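Local structure of magnetosome protein MamA (Magnetospirillum gryphiswaldense, 3AS8) at residues R12-S17 with V28-Q33; V44-G49 with E63-S68; D74-A79 with V100-A105; E128-F133 with Y152-M157; K145-I150 with L164-K169. The protein is a magnetosome-associated tetratricopeptide-repeat protein that recognises copies of itself and thereby promotes assembly of a protein complex, probably acting as a scaffold for protein-protein interactions. One frame throughout, in Å; residues are numbered along the deposited sequence. Where two conformers were deposited one is given.

Contact 1 of 5, residues R12-S17 with V28-Q33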
# COMPACT_ATOMS: atom_id res chain seq x y z
N ARG A 12 -4.50 10.89 -23.32
CA ARG A 12 -4.22 9.59 -22.67
C ARG A 12 -2.76 9.32 -22.62
O ARG A 12 -2.23 9.08 -21.57
CB ARG A 12 -4.95 8.47 -23.36
CG ARG A 12 -4.73 7.07 -22.74
CD ARG A 12 -5.46 5.99 -23.64
NE ARG A 12 -5.64 4.77 -22.87
CZ ARG A 12 -4.66 3.91 -22.59
NH1 ARG A 12 -3.42 4.12 -23.05
NH2 ARG A 12 -4.93 2.83 -21.88
N ASP A 13 -2.11 9.36 -23.77
CA ASP A 13 -0.71 9.05 -23.86
C ASP A 13 0.11 10.04 -23.04
O ASP A 13 1.04 9.64 -22.31
CB ASP A 13 -0.15 9.17 -25.32
CG ASP A 13 -0.65 8.05 -26.27
OD1 ASP A 13 -1.38 7.12 -25.81
OD2 ASP A 13 -0.29 8.15 -27.51
N LYS A 14 -0.16 11.35 -23.21
CA LYS A 14 0.58 12.37 -22.50
C LYS A 14 0.35 12.24 -20.94
O LYS A 14 1.30 12.41 -20.12
CB LYS A 14 0.23 13.76 -23.03
CG LYS A 14 1.35 14.77 -22.97
CD LYS A 14 1.00 16.03 -23.81
CE LYS A 14 2.23 16.87 -24.19
NZ LYS A 14 3.37 16.91 -23.20
N GLY A 15 -0.90 11.99 -20.54
CA GLY A 15 -1.24 11.91 -19.13
C GLY A 15 -0.60 10.75 -18.38
O GLY A 15 -0.02 10.88 -17.29
N ILE A 16 -0.70 9.59 -19.00
CA ILE A 16 -0.10 8.39 -18.45
C ILE A 16 1.41 8.52 -18.41
O ILE A 16 2.11 8.06 -17.49
CB ILE A 16 -0.53 7.18 -19.25
CG1 ILE A 16 -2.03 6.93 -18.99
CG2 ILE A 16 0.35 5.98 -18.91
CD1 ILE A 16 -2.65 5.89 -20.01
N SER A 17 1.96 9.16 -19.43
CA SER A 17 3.39 9.39 -19.39
C SER A 17 3.75 10.28 -18.15
O SER A 17 4.65 9.95 -17.34
CB SER A 17 3.81 9.99 -20.73
OG SER A 17 5.18 10.22 -20.72
N VAL A 28 -2.92 14.97 -13.73
CA VAL A 28 -4.33 15.36 -13.45
C VAL A 28 -4.85 16.24 -14.57
O VAL A 28 -5.93 15.96 -15.09
CB VAL A 28 -4.49 16.12 -12.10
CG1 VAL A 28 -5.99 16.56 -11.85
CG2 VAL A 28 -3.98 15.26 -10.99
N VAL A 29 -4.10 17.29 -14.92
CA VAL A 29 -4.53 18.21 -15.97
C VAL A 29 -4.88 17.47 -17.29
O VAL A 29 -5.91 17.71 -17.90
CB VAL A 29 -3.49 19.32 -16.26
CG1 VAL A 29 -3.87 20.05 -17.54
CG2 VAL A 29 -3.36 20.33 -15.01
N MET A 30 -4.01 16.61 -17.75
CA MET A 30 -4.24 15.86 -18.99
C MET A 30 -5.30 14.79 -18.85
O MET A 30 -6.18 14.64 -19.72
CB MET A 30 -2.95 15.23 -19.51
CG MET A 30 -1.79 16.18 -19.95
SD MET A 30 -2.22 17.18 -21.38
CE MET A 30 -2.52 18.77 -20.65
N LEU A 31 -5.21 13.96 -17.82
CA LEU A 31 -6.11 12.77 -17.77
C LEU A 31 -7.56 13.13 -17.47
O LEU A 31 -8.47 12.42 -17.88
CB LEU A 31 -5.59 11.63 -16.88
CG LEU A 31 -4.30 10.88 -17.30
CD1 LEU A 31 -3.74 9.95 -16.18
CD2 LEU A 31 -4.33 10.24 -18.69
N GLU A 32 -7.78 14.26 -16.82
CA GLU A 32 -9.13 14.75 -16.63
C GLU A 32 -9.86 14.99 -17.97
O GLU A 32 -11.10 14.99 -18.01
CB GLU A 32 -9.09 16.08 -15.88
CG GLU A 32 -9.05 15.91 -14.37
CD GLU A 32 -9.08 17.24 -13.56
OE1 GLU A 32 -8.76 18.32 -14.11
OE2 GLU A 32 -9.41 17.18 -12.36
N GLN A 33 -9.09 15.21 -19.02
CA GLN A 33 -9.64 15.56 -20.32
C GLN A 33 -9.94 14.34 -21.15
O GLN A 33 -10.44 14.47 -22.28
CB GLN A 33 -8.66 16.48 -21.07
CG GLN A 33 -8.50 17.81 -20.37
CD GLN A 33 -7.56 18.74 -21.11
OE1 GLN A 33 -7.94 19.24 -22.17
NE2 GLN A 33 -6.36 18.99 -20.56

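Contact 2 of 5, residues V44-G49 with E63-S68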
# COMPACT_ATOMS: atom_id res chain seq x y z
N VAL A 44 -6.28 4.64 -17.56
CA VAL A 44 -6.56 6.04 -17.35
C VAL A 44 -7.05 6.20 -15.88
O VAL A 44 -6.49 7.04 -15.13
CB VAL A 44 -7.57 6.58 -18.38
CG1 VAL A 44 -8.14 7.94 -17.92
CG2 VAL A 44 -6.89 6.68 -19.80
N ALA A 45 -8.02 5.37 -15.43
CA ALA A 45 -8.51 5.49 -14.06
C ALA A 45 -7.42 5.23 -12.97
O ALA A 45 -7.34 5.94 -11.96
CB ALA A 45 -9.77 4.61 -13.80
N LEU A 46 -6.55 4.27 -13.23
CA LEU A 46 -5.46 3.96 -12.35
C LEU A 46 -4.46 5.10 -12.20
O LEU A 46 -4.09 5.48 -11.07
CB LEU A 46 -4.74 2.76 -12.84
CG LEU A 46 -3.37 2.50 -12.18
CD1 LEU A 46 -3.51 2.25 -10.61
CD2 LEU A 46 -2.67 1.32 -12.81
N HIS A 47 -4.01 5.65 -13.33
CA HIS A 47 -3.06 6.73 -13.29
C HIS A 47 -3.64 8.06 -12.76
O HIS A 47 -2.99 8.77 -12.00
CB HIS A 47 -2.33 6.77 -14.62
CG HIS A 47 -1.38 5.62 -14.76
ND1 HIS A 47 -1.70 4.44 -15.42
CD2 HIS A 47 -0.16 5.41 -14.19
CE1 HIS A 47 -0.68 3.60 -15.31
NE2 HIS A 47 0.26 4.16 -14.59
N LEU A 48 -4.89 8.37 -13.10
CA LEU A 48 -5.51 9.56 -12.57
C LEU A 48 -5.84 9.42 -11.08
O LEU A 48 -5.81 10.40 -10.33
CB LEU A 48 -6.77 9.92 -13.36
CG LEU A 48 -7.63 11.12 -12.93
CD1 LEU A 48 -6.84 12.52 -12.89
CD2 LEU A 48 -8.78 11.17 -14.00
N GLY A 49 -6.25 8.23 -10.69
CA GLY A 49 -6.44 7.87 -9.27
C GLY A 49 -5.15 8.14 -8.49
O GLY A 49 -5.19 8.84 -7.52
N GLU A 63 -11.90 6.78 -4.99
CA GLU A 63 -13.12 6.40 -5.74
C GLU A 63 -12.79 5.92 -7.17
O GLU A 63 -13.41 4.94 -7.64
CB GLU A 63 -14.12 7.59 -5.72
CG GLU A 63 -15.19 7.65 -6.83
CD GLU A 63 -14.68 8.39 -8.10
OE1 GLU A 63 -14.01 9.50 -8.03
OE2 GLU A 63 -14.92 7.79 -9.17
N LEU A 64 -11.83 6.57 -7.88
CA LEU A 64 -11.43 6.09 -9.23
C LEU A 64 -10.76 4.71 -9.16
O LEU A 64 -10.92 3.87 -10.06
CB LEU A 64 -10.46 7.06 -9.96
CG LEU A 64 -11.02 8.08 -10.92
CD1 LEU A 64 -12.12 8.83 -10.20
CD2 LEU A 64 -9.91 9.04 -11.48
N LEU A 65 -10.04 4.46 -8.07
CA LEU A 65 -9.33 3.22 -7.92
C LEU A 65 -10.34 2.14 -7.61
O LEU A 65 -10.20 1.05 -8.09
CB LEU A 65 -8.24 3.30 -6.84
CG LEU A 65 -6.99 4.14 -7.21
CD1 LEU A 65 -6.13 4.37 -5.96
CD2 LEU A 65 -6.15 3.52 -8.39
N GLU A 66 -11.37 2.48 -6.85
CA GLU A 66 -12.44 1.53 -6.53
C GLU A 66 -13.23 1.13 -7.81
O GLU A 66 -13.57 -0.03 -7.99
CB GLU A 66 -13.40 2.17 -5.50
CG GLU A 66 -12.85 2.31 -4.06
CD GLU A 66 -13.69 3.21 -3.07
OE1 GLU A 66 -13.33 3.26 -1.83
OE2 GLU A 66 -14.68 3.91 -3.48
N ARG A 67 -13.59 2.13 -8.62
CA ARG A 67 -14.22 1.89 -9.91
C ARG A 67 -13.27 0.97 -10.79
O ARG A 67 -13.71 0.07 -11.48
CB ARG A 67 -14.54 3.26 -10.57
CG ARG A 67 -15.77 3.27 -11.42
CD ARG A 67 -16.17 4.68 -11.87
NE ARG A 67 -16.20 5.58 -10.72
CZ ARG A 67 -17.28 5.80 -9.98
NH1 ARG A 67 -18.45 5.21 -10.27
NH2 ARG A 67 -17.19 6.62 -8.94
N SER A 68 -11.97 1.20 -10.75
CA SER A 68 -10.99 0.38 -11.48
C SER A 68 -10.98 -1.08 -11.03
O SER A 68 -11.07 -2.03 -11.86
CB SER A 68 -9.59 0.97 -11.28
OG SER A 68 -9.56 2.33 -11.81

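Contact 3 of 5, residues D74-A79 with V100-A105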
# COMPACT_ATOMS: atom_id res chain seq x y z
N ASP A 74 -8.67 -8.47 -10.94
CA ASP A 74 -7.37 -9.12 -10.72
C ASP A 74 -6.18 -8.23 -11.05
O ASP A 74 -5.08 -8.73 -11.11
CB ASP A 74 -7.26 -10.45 -11.51
CG ASP A 74 -8.47 -11.38 -11.25
OD1 ASP A 74 -9.23 -11.65 -12.22
OD2 ASP A 74 -8.68 -11.77 -10.07
N ASN A 75 -6.39 -6.93 -11.29
CA ASN A 75 -5.29 -6.04 -11.57
C ASN A 75 -4.53 -5.78 -10.28
O ASN A 75 -5.03 -5.16 -9.35
CB ASN A 75 -5.81 -4.72 -12.20
CG ASN A 75 -4.70 -3.81 -12.67
OD1 ASN A 75 -3.77 -3.49 -11.89
ND2 ASN A 75 -4.80 -3.34 -13.96
N ILE A 76 -3.30 -6.24 -10.22
CA ILE A 76 -2.51 -6.19 -8.99
C ILE A 76 -1.96 -4.80 -8.71
O ILE A 76 -1.80 -4.41 -7.57
CB ILE A 76 -1.38 -7.26 -9.04
CG1 ILE A 76 -1.97 -8.70 -9.04
CG2 ILE A 76 -0.35 -7.09 -7.90
CD1 ILE A 76 -2.83 -9.09 -7.78
N LYS A 77 -1.69 -4.06 -9.77
CA LYS A 77 -1.14 -2.71 -9.67
C LYS A 77 -2.19 -1.74 -9.05
O LYS A 77 -1.86 -0.85 -8.27
CB LYS A 77 -0.73 -2.32 -11.09
CG LYS A 77 0.14 -1.13 -11.28
CD LYS A 77 0.42 -1.00 -12.79
CE LYS A 77 1.61 -0.10 -13.02
NZ LYS A 77 1.25 1.23 -12.53
N VAL A 78 -3.46 -1.94 -9.40
CA VAL A 78 -4.58 -1.24 -8.79
C VAL A 78 -4.79 -1.67 -7.32
O VAL A 78 -4.96 -0.87 -6.42
CB VAL A 78 -5.91 -1.50 -9.50
CG1 VAL A 78 -7.07 -0.65 -8.80
CG2 VAL A 78 -5.87 -1.18 -11.02
N ALA A 79 -4.77 -2.97 -7.11
CA ALA A 79 -4.98 -3.50 -5.80
C ALA A 79 -3.93 -3.01 -4.79
O ALA A 79 -4.28 -2.72 -3.62
CB ALA A 79 -5.04 -5.09 -5.89
N VAL A 100 -4.04 -9.11 0.99
CA VAL A 100 -3.93 -10.55 0.88
C VAL A 100 -3.68 -10.96 -0.55
O VAL A 100 -2.84 -11.81 -0.83
CB VAL A 100 -5.16 -11.28 1.51
CG1 VAL A 100 -5.21 -12.88 1.24
CG2 VAL A 100 -5.22 -10.96 3.02
N LYS A 101 -4.44 -10.39 -1.49
CA LYS A 101 -4.34 -10.82 -2.86
C LYS A 101 -3.04 -10.36 -3.46
O LYS A 101 -2.37 -11.10 -4.18
CB LYS A 101 -5.54 -10.26 -3.64
CG LYS A 101 -5.51 -10.55 -5.16
CD LYS A 101 -6.65 -9.72 -5.86
CE LYS A 101 -7.00 -10.28 -7.24
NZ LYS A 101 -7.76 -11.52 -7.19
N VAL A 102 -2.62 -9.17 -3.12
CA VAL A 102 -1.35 -8.66 -3.66
C VAL A 102 -0.19 -9.47 -3.08
O VAL A 102 0.68 -9.90 -3.83
CB VAL A 102 -1.12 -7.18 -3.37
CG1 VAL A 102 0.25 -6.77 -3.77
CG2 VAL A 102 -2.21 -6.31 -4.02
N ALA A 103 -0.21 -9.72 -1.77
CA ALA A 103 0.88 -10.52 -1.15
C ALA A 103 0.96 -11.94 -1.75
O ALA A 103 2.05 -12.46 -1.89
CB ALA A 103 0.73 -10.59 0.40
N GLU A 104 -0.17 -12.59 -2.06
CA GLU A 104 -0.14 -13.89 -2.72
C GLU A 104 0.47 -13.82 -4.14
O GLU A 104 1.20 -14.71 -4.54
CB GLU A 104 -1.55 -14.57 -2.74
CG GLU A 104 -1.75 -15.75 -3.78
CD GLU A 104 -1.26 -17.09 -3.28
OE1 GLU A 104 -1.25 -17.30 -2.05
OE2 GLU A 104 -0.91 -17.95 -4.11
N ALA A 105 0.19 -12.76 -4.87
CA ALA A 105 0.73 -12.60 -6.21
C ALA A 105 2.22 -12.14 -6.19
O ALA A 105 2.98 -12.51 -7.05
CB ALA A 105 -0.12 -11.54 -6.98

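Contact 4 of 5, residues E128-F133 with Y152-M157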
# COMPACT_ATOMS: atom_id res chain seq x y z
N GLU A 128 -3.31 -13.29 13.58
CA GLU A 128 -3.15 -13.14 12.13
C GLU A 128 -2.15 -12.04 11.76
O GLU A 128 -1.37 -12.21 10.76
CB GLU A 128 -4.48 -12.89 11.45
CG GLU A 128 -5.30 -14.17 11.25
CD GLU A 128 -6.01 -14.64 12.52
OE1 GLU A 128 -6.15 -13.82 13.45
OE2 GLU A 128 -6.46 -15.83 12.60
N ALA A 129 -2.10 -10.95 12.56
CA ALA A 129 -1.15 -9.87 12.28
C ALA A 129 0.25 -10.45 12.46
O ALA A 129 1.14 -10.22 11.66
CB ALA A 129 -1.38 -8.69 13.25
N ILE A 130 0.43 -11.22 13.51
CA ILE A 130 1.72 -11.78 13.86
C ILE A 130 2.20 -12.73 12.77
O ILE A 130 3.38 -12.71 12.45
CB ILE A 130 1.68 -12.42 15.20
CG1 ILE A 130 1.68 -11.36 16.26
CG2 ILE A 130 2.95 -13.38 15.48
CD1 ILE A 130 1.41 -11.86 17.60
N ASP A 131 1.32 -13.56 12.27
CA ASP A 131 1.58 -14.41 11.11
C ASP A 131 2.16 -13.56 9.96
O ASP A 131 3.21 -13.88 9.38
CB ASP A 131 0.28 -15.09 10.65
CG ASP A 131 -0.19 -16.25 11.58
OD1 ASP A 131 -1.27 -16.76 11.30
OD2 ASP A 131 0.51 -16.67 12.55
N SER A 132 1.50 -12.45 9.64
CA SER A 132 1.96 -11.59 8.54
C SER A 132 3.29 -10.90 8.85
O SER A 132 4.22 -10.91 8.02
CB SER A 132 0.84 -10.56 8.17
OG SER A 132 -0.03 -11.17 7.22
N PHE A 133 3.44 -10.37 10.06
CA PHE A 133 4.71 -9.82 10.53
C PHE A 133 5.87 -10.82 10.47
O PHE A 133 6.96 -10.49 10.04
CB PHE A 133 4.64 -9.20 11.94
CG PHE A 133 3.74 -8.00 12.08
CD1 PHE A 133 3.78 -6.95 11.16
CD2 PHE A 133 2.85 -7.89 13.16
CE1 PHE A 133 2.97 -5.82 11.31
CE2 PHE A 133 2.03 -6.76 13.30
CZ PHE A 133 2.08 -5.72 12.37
N TYR A 152 4.22 -5.70 20.16
CA TYR A 152 2.99 -4.99 20.51
C TYR A 152 1.74 -5.87 20.31
O TYR A 152 0.83 -5.82 21.09
CB TYR A 152 2.89 -3.63 19.77
CG TYR A 152 1.79 -2.72 20.30
CD1 TYR A 152 1.56 -2.62 21.69
CD2 TYR A 152 0.95 -1.95 19.43
CE1 TYR A 152 0.57 -1.83 22.20
CE2 TYR A 152 -0.06 -1.11 19.96
CZ TYR A 152 -0.24 -1.08 21.35
OH TYR A 152 -1.21 -0.32 21.94
N SER A 153 1.69 -6.69 19.27
CA SER A 153 0.52 -7.51 19.03
C SER A 153 0.43 -8.55 20.19
O SER A 153 -0.62 -8.80 20.74
CB SER A 153 0.64 -8.18 17.69
OG SER A 153 0.57 -7.33 16.54
N TYR A 154 1.56 -9.14 20.56
CA TYR A 154 1.58 -10.06 21.66
C TYR A 154 1.10 -9.37 22.94
O TYR A 154 0.26 -9.91 23.66
CB TYR A 154 2.93 -10.70 21.83
CG TYR A 154 3.25 -11.94 21.00
CD1 TYR A 154 2.48 -13.12 21.08
CD2 TYR A 154 4.40 -11.98 20.25
CE1 TYR A 154 2.83 -14.27 20.33
CE2 TYR A 154 4.75 -13.08 19.53
CZ TYR A 154 3.96 -14.23 19.56
OH TYR A 154 4.41 -15.26 18.80
N GLU A 155 1.61 -8.16 23.23
CA GLU A 155 1.28 -7.50 24.46
C GLU A 155 -0.21 -7.24 24.56
O GLU A 155 -0.76 -7.36 25.63
CB GLU A 155 2.10 -6.22 24.59
CG GLU A 155 1.84 -5.30 25.77
CD GLU A 155 2.89 -4.15 25.77
OE1 GLU A 155 2.51 -2.99 25.39
OE2 GLU A 155 4.09 -4.40 26.07
N GLN A 156 -0.85 -6.91 23.44
CA GLN A 156 -2.25 -6.65 23.36
C GLN A 156 -3.08 -7.89 23.63
O GLN A 156 -4.25 -7.75 24.03
CB GLN A 156 -2.65 -6.06 21.99
CG GLN A 156 -2.21 -4.58 21.82
CD GLN A 156 -2.41 -4.08 20.41
OE1 GLN A 156 -3.43 -3.45 20.13
NE2 GLN A 156 -1.44 -4.35 19.53
N MET A 157 -2.54 -9.08 23.42
CA MET A 157 -3.20 -10.29 23.85
C MET A 157 -2.89 -10.65 25.35
O MET A 157 -3.39 -11.65 25.86
CB MET A 157 -2.75 -11.45 22.99
CG MET A 157 -3.20 -11.26 21.56
SD MET A 157 -3.00 -12.76 20.62
CE MET A 157 -1.28 -12.67 20.24

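Contact 5 of 5, residues K145-I150 with L164-K169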
# COMPACT_ATOMS: atom_id res chain seq x y z
N LYS A 145 11.46 -2.54 13.16
CA LYS A 145 10.07 -2.15 13.30
C LYS A 145 9.18 -3.40 13.23
O LYS A 145 8.02 -3.35 13.69
CB LYS A 145 9.64 -1.09 12.25
CG LYS A 145 9.46 -1.61 10.79
CD LYS A 145 9.05 -0.46 9.81
CE LYS A 145 8.87 -0.96 8.43
NZ LYS A 145 8.28 0.06 7.51
N VAL A 146 9.64 -4.47 12.56
CA VAL A 146 8.77 -5.63 12.43
C VAL A 146 8.74 -6.39 13.79
O VAL A 146 7.68 -6.81 14.28
CB VAL A 146 9.17 -6.58 11.28
CG1 VAL A 146 8.12 -7.80 11.22
CG2 VAL A 146 9.19 -5.81 10.02
N HIS A 147 9.90 -6.57 14.41
CA HIS A 147 9.86 -7.18 15.77
C HIS A 147 9.04 -6.36 16.75
O HIS A 147 8.37 -6.91 17.62
CB HIS A 147 11.25 -7.34 16.31
CG HIS A 147 11.97 -8.53 15.77
ND1 HIS A 147 11.76 -9.80 16.26
CD2 HIS A 147 12.92 -8.66 14.80
CE1 HIS A 147 12.53 -10.66 15.61
NE2 HIS A 147 13.24 -9.99 14.71
N ARG A 148 9.14 -5.04 16.65
CA ARG A 148 8.39 -4.13 17.52
C ARG A 148 6.88 -4.32 17.30
O ARG A 148 6.12 -4.44 18.24
CB ARG A 148 8.85 -2.70 17.29
CG ARG A 148 8.18 -1.65 18.14
CD ARG A 148 9.12 -0.42 18.42
NE ARG A 148 10.59 -0.65 18.46
CZ ARG A 148 11.34 -0.80 19.56
NH1 ARG A 148 10.82 -0.87 20.76
NH2 ARG A 148 12.66 -0.97 19.43
N ALA A 149 6.47 -4.40 16.05
CA ALA A 149 5.06 -4.59 15.72
C ALA A 149 4.61 -5.96 16.30
O ALA A 149 3.53 -6.09 16.85
CB ALA A 149 4.83 -4.52 14.15
N ILE A 150 5.46 -6.96 16.21
CA ILE A 150 5.08 -8.30 16.70
C ILE A 150 4.98 -8.27 18.24
O ILE A 150 4.04 -8.82 18.82
CB ILE A 150 6.13 -9.39 16.33
CG1 ILE A 150 6.04 -9.80 14.89
CG2 ILE A 150 5.90 -10.71 17.18
CD1 ILE A 150 7.45 -10.50 14.45
N LEU A 164 8.51 -9.83 25.18
CA LEU A 164 9.78 -9.28 25.65
C LEU A 164 10.97 -9.55 24.73
O LEU A 164 11.74 -8.60 24.37
CB LEU A 164 9.98 -9.75 27.13
CG LEU A 164 11.35 -9.42 27.77
CD1 LEU A 164 11.47 -7.89 27.86
CD2 LEU A 164 11.59 -10.08 29.12
N PRO A 165 11.17 -10.82 24.29
CA PRO A 165 12.27 -11.09 23.36
C PRO A 165 12.17 -10.30 22.06
O PRO A 165 13.19 -9.93 21.49
CB PRO A 165 12.16 -12.62 23.05
CG PRO A 165 11.02 -13.11 23.77
CD PRO A 165 10.42 -12.02 24.66
N HIS A 166 10.94 -10.05 21.57
CA HIS A 166 10.75 -9.19 20.40
C HIS A 166 11.11 -7.71 20.63
O HIS A 166 11.72 -7.06 19.78
CB HIS A 166 9.36 -9.40 19.86
CG HIS A 166 9.18 -10.76 19.22
ND1 HIS A 166 9.75 -11.10 18.01
CD2 HIS A 166 8.43 -11.82 19.59
CE1 HIS A 166 9.37 -12.33 17.68
NE2 HIS A 166 8.58 -12.79 18.63
N PHE A 167 10.74 -7.16 21.77
CA PHE A 167 11.19 -5.82 22.10
C PHE A 167 12.71 -5.73 22.14
O PHE A 167 13.27 -4.74 21.73
CB PHE A 167 10.60 -5.36 23.45
CG PHE A 167 9.14 -4.89 23.36
CD1 PHE A 167 8.80 -3.73 22.67
CD2 PHE A 167 8.14 -5.53 24.10
CE1 PHE A 167 7.48 -3.30 22.59
CE2 PHE A 167 6.82 -5.05 24.09
CZ PHE A 167 6.47 -3.97 23.29
N LYS A 168 13.35 -6.73 22.73
CA LYS A 168 14.79 -6.67 22.89
C LYS A 168 15.45 -6.76 21.51
O LYS A 168 16.42 -6.05 21.19
CB LYS A 168 15.25 -7.84 23.77
CG LYS A 168 14.93 -7.64 25.29
CD LYS A 168 15.56 -8.79 26.09
CE LYS A 168 15.57 -8.54 27.59
NZ LYS A 168 15.84 -9.78 28.34
N LYS A 169 14.94 -7.65 20.65
CA LYS A 169 15.50 -7.78 19.34
C LYS A 169 15.34 -6.52 18.48
O LYS A 169 16.28 -6.12 17.74
CB LYS A 169 14.83 -8.97 18.62
CG LYS A 169 15.46 -9.29 17.32
CD LYS A 169 16.89 -9.74 17.50
CE LYS A 169 17.35 -10.41 16.28
NZ LYS A 169 18.83 -10.49 16.28

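Contact 1 of 5, residues R12-S17 with V28-Q33
Gly15 and Met30 bring the backbones of helix 5-20 and helix 24-31 close, their CA atoms 5.0 Å apart, a spacing possible because residue 15 carries no side chain on the side turned to its partner. The CB of Met30 rests on the bare Gly15 CA at 3.8 Å. Leu31 buries more surface here than any other residue. Its CG, anti to its own carbonyl carbon (chi1 -66°), lies 3.7 Å from Gly15 CA. The CD2 methyl is nearer still to Gly15 CA, at 3.5 Å. The same methyl lies 3.7 Å from Arg12 O, the acceptor for Ile16 N in the helix, and 4.0 Å from CG1 of Ile16, whose side chain runs at about a right angle to that of Leu31. CD1, the other branch, lies against the Gly15 carbonyl. Farther out, the sulphur of Met30 passes the CD of Lys14 at 4.2 Å, a loose apolar touch. Arg12 turns away to a salt bridge with Asp41, while Ile16 CD1 covers part of one guanidinium face. The contacts are van der Waals, methyls against backbone and aliphatic carbons, so the two segments are joined here by close fit around a glycine rather than by directional bonds.

Contact 2 of 5, residues V44-G49 with E63-S68
Leu64 CD2 presses on Leu48, 3.4 Å from its CG and almost as near its CD2, both tighter than usual for carbon pairs. This leucine packing carries much of the contact between helix 42-54 and helix 58-71, whose short segments run antiparallel at 156° with axes 8.3 Å apart. On the next residue, Leu65 CD2 meets Leu46 CD1 at 3.7 Å. Backbone packing comes from Gly49, which has its CA 5.3 Å from that of Leu64 and 4.3 Å from CG of Leu65, and from Ala45 O, which faces the CB of Leu64. The polar element at the interface is Ser68. Its OG, close against Ala45 CB, donates to Leu64 O at 2.7 Å, while Ser68 N reaches the same oxygen from the opposite face of the carbonyl plane. On the outer side of helix 58-71, Arg67 grips OE2 of Glu63 side-on through NE and NH2, the latter at 2.6 Å. Phe40 lies against both Ala45 and Ser68. The buried hydroxyl is thus satisfied within its own helix, and the salt bridge likewise spans a single helix turn, leaving small residues and leucine contacts to join the two segments.

Contact 3 of 5, residues D74-A79 with V100-A105
Ile76, in the first turn of helix 76-88, comes nearest to Val102 near the end of helix 92-105, with CA atoms 6.0 Å apart. The two side chains pass one another pointing opposite ways, CG2 of Ile76 4.2 Å from CG1 of Val102. The CG1 of Ile76 is anti to its carbonyl carbon (chi1 -66°), and CD1 beyond it meets Ala105 CB at 3.7 Å and brushes the aliphatic CG of Lys101. Deeper in, Val102 CG2 packs on Ala79 CB at 3.6 Å. At the outer border, Lys101 reaches across with an extended chain that bends only at its last torsion (chi4 74°). Its NZ makes a salt bridge to Asp74, 3.0 Å from OD2 and on the anti lone pair of that oxygen, while CE lies over the Asp74 backbone near CA. Asn75 is the N-cap of helix 76-88: its OD1 accepts from Val78 N at 2.9 Å, the donor standing above the carbonyl plane. Ile69 of helix 58-71 also touches Ala79, and Val112 of helix 110-122 touches Val102. An apolar centre bordered by one ion pair follows: methyl groups pack the helices together, and the charged pair, at the more exposed margin, ties the residues leading into helix 76-88 to the neighbouring helix.

Contact 4 of 5, residues E128-F133 with Y152-M157
Ile130 lays its CD1 methyl over the centre of the Tyr154 ring, 3.7 Å from the centroid and only 5° off the ring normal, a CH-pi contact in which all six ring carbons lie nearly equally far from the methyl. The isoleucine chain meets the tyrosine at about a right angle; its CG1, anti to the carbonyl carbon (chi1 -75°), lies 3.6 Å from Ser153 CB on the way to the ring. Met157 CE approaches the same methyl from the side, 3.9 Å from Ile130 CD1. Beside this apolar group sits Ser153 OG. It lies in the plane of the Phe133 ring, at its edge, 3.6 Å from CE2, and Ala129 CB is a little farther off at 4.1 Å. The hydroxyl has its polar partners outside the two segments, Asp121 of helix 110-122 and Ala149 O one turn back in its own helix, so a buried polar atom is satisfied among hydrocarbon neighbours. Tyr154 also packs on Glu162 and Ala163 of helix 160-183. The short segments run antiparallel at 163°, their axes 10.0 Å apart, wide enough for side chains to fill the gap. Such layered packing of successive antiparallel helices is typical of the tetratricopeptide-repeat solenoid.

Contact 5 of 5, residues K145-I150 with L164-K169
His147 and His166 share a hydrogen bond between their ND1 atoms, 3.0 Å apart at an angle of 159°, in which either may be the donor. Each nitrogen lies in the plane of the other ring at its edge, and the rings meet rim to rim. Since one ND1 must carry a proton and the other accept it, the pair probably disfavours both rings being doubly protonated together. CH-pi contacts then cover one face of each ring. Lys169 CG sits over the centre of the His147 ring, 3.5 Å from the centroid; it stands anti to the backbone N (chi1 -173°), the chain bends at chi2, and NZ farther out forms a salt bridge with Glu172. Ile150 CG2 lies in the same way over the His166 ring, 3.6 Å from its centroid. The helices concerned, 144-156 and 160-183, form an antiparallel helical hairpin, as in tetratricopeptide repeats; the short segments meet at 157° with axes 7.8 Å apart. Backbone packing is close, each histidine setting its CB 3.5 Å from the carbonyl oxygen of the other. At the margin Arg148 is less certain, having two conformers: in the one given, NH1 comes to the edge of the Phe167 ring, 4.0 Å from CD1, while Arg148 NH2 is hydrogen-bonded to Asn171 OD1.

In the fold
Contacts 2 and 4 are buried, contacts 1 and 3 partly so, and contact 5 lies at the surface. Contacts 1 and 2 touch where Leu31 meets His47 and Leu48, and contacts 2 and 3 where Val78 meets Leu65 and Ser68. Contacts 4 and 5 share helix 144-156, with Phe133 packed against Val146, Ala149 and Ile150. Contact 1 lies on the opposite side of the chain's centre from contacts 4 and 5, about 43 and 45 Å away between centres. Glycine lets the backbones come close in contacts 1 and 2, with leucines dominating contact 2; aromatic faces mark contacts 4 and 5. Polar bonds between the segments appear in contact 3, as an ion pair, and in contact 5, between histidines.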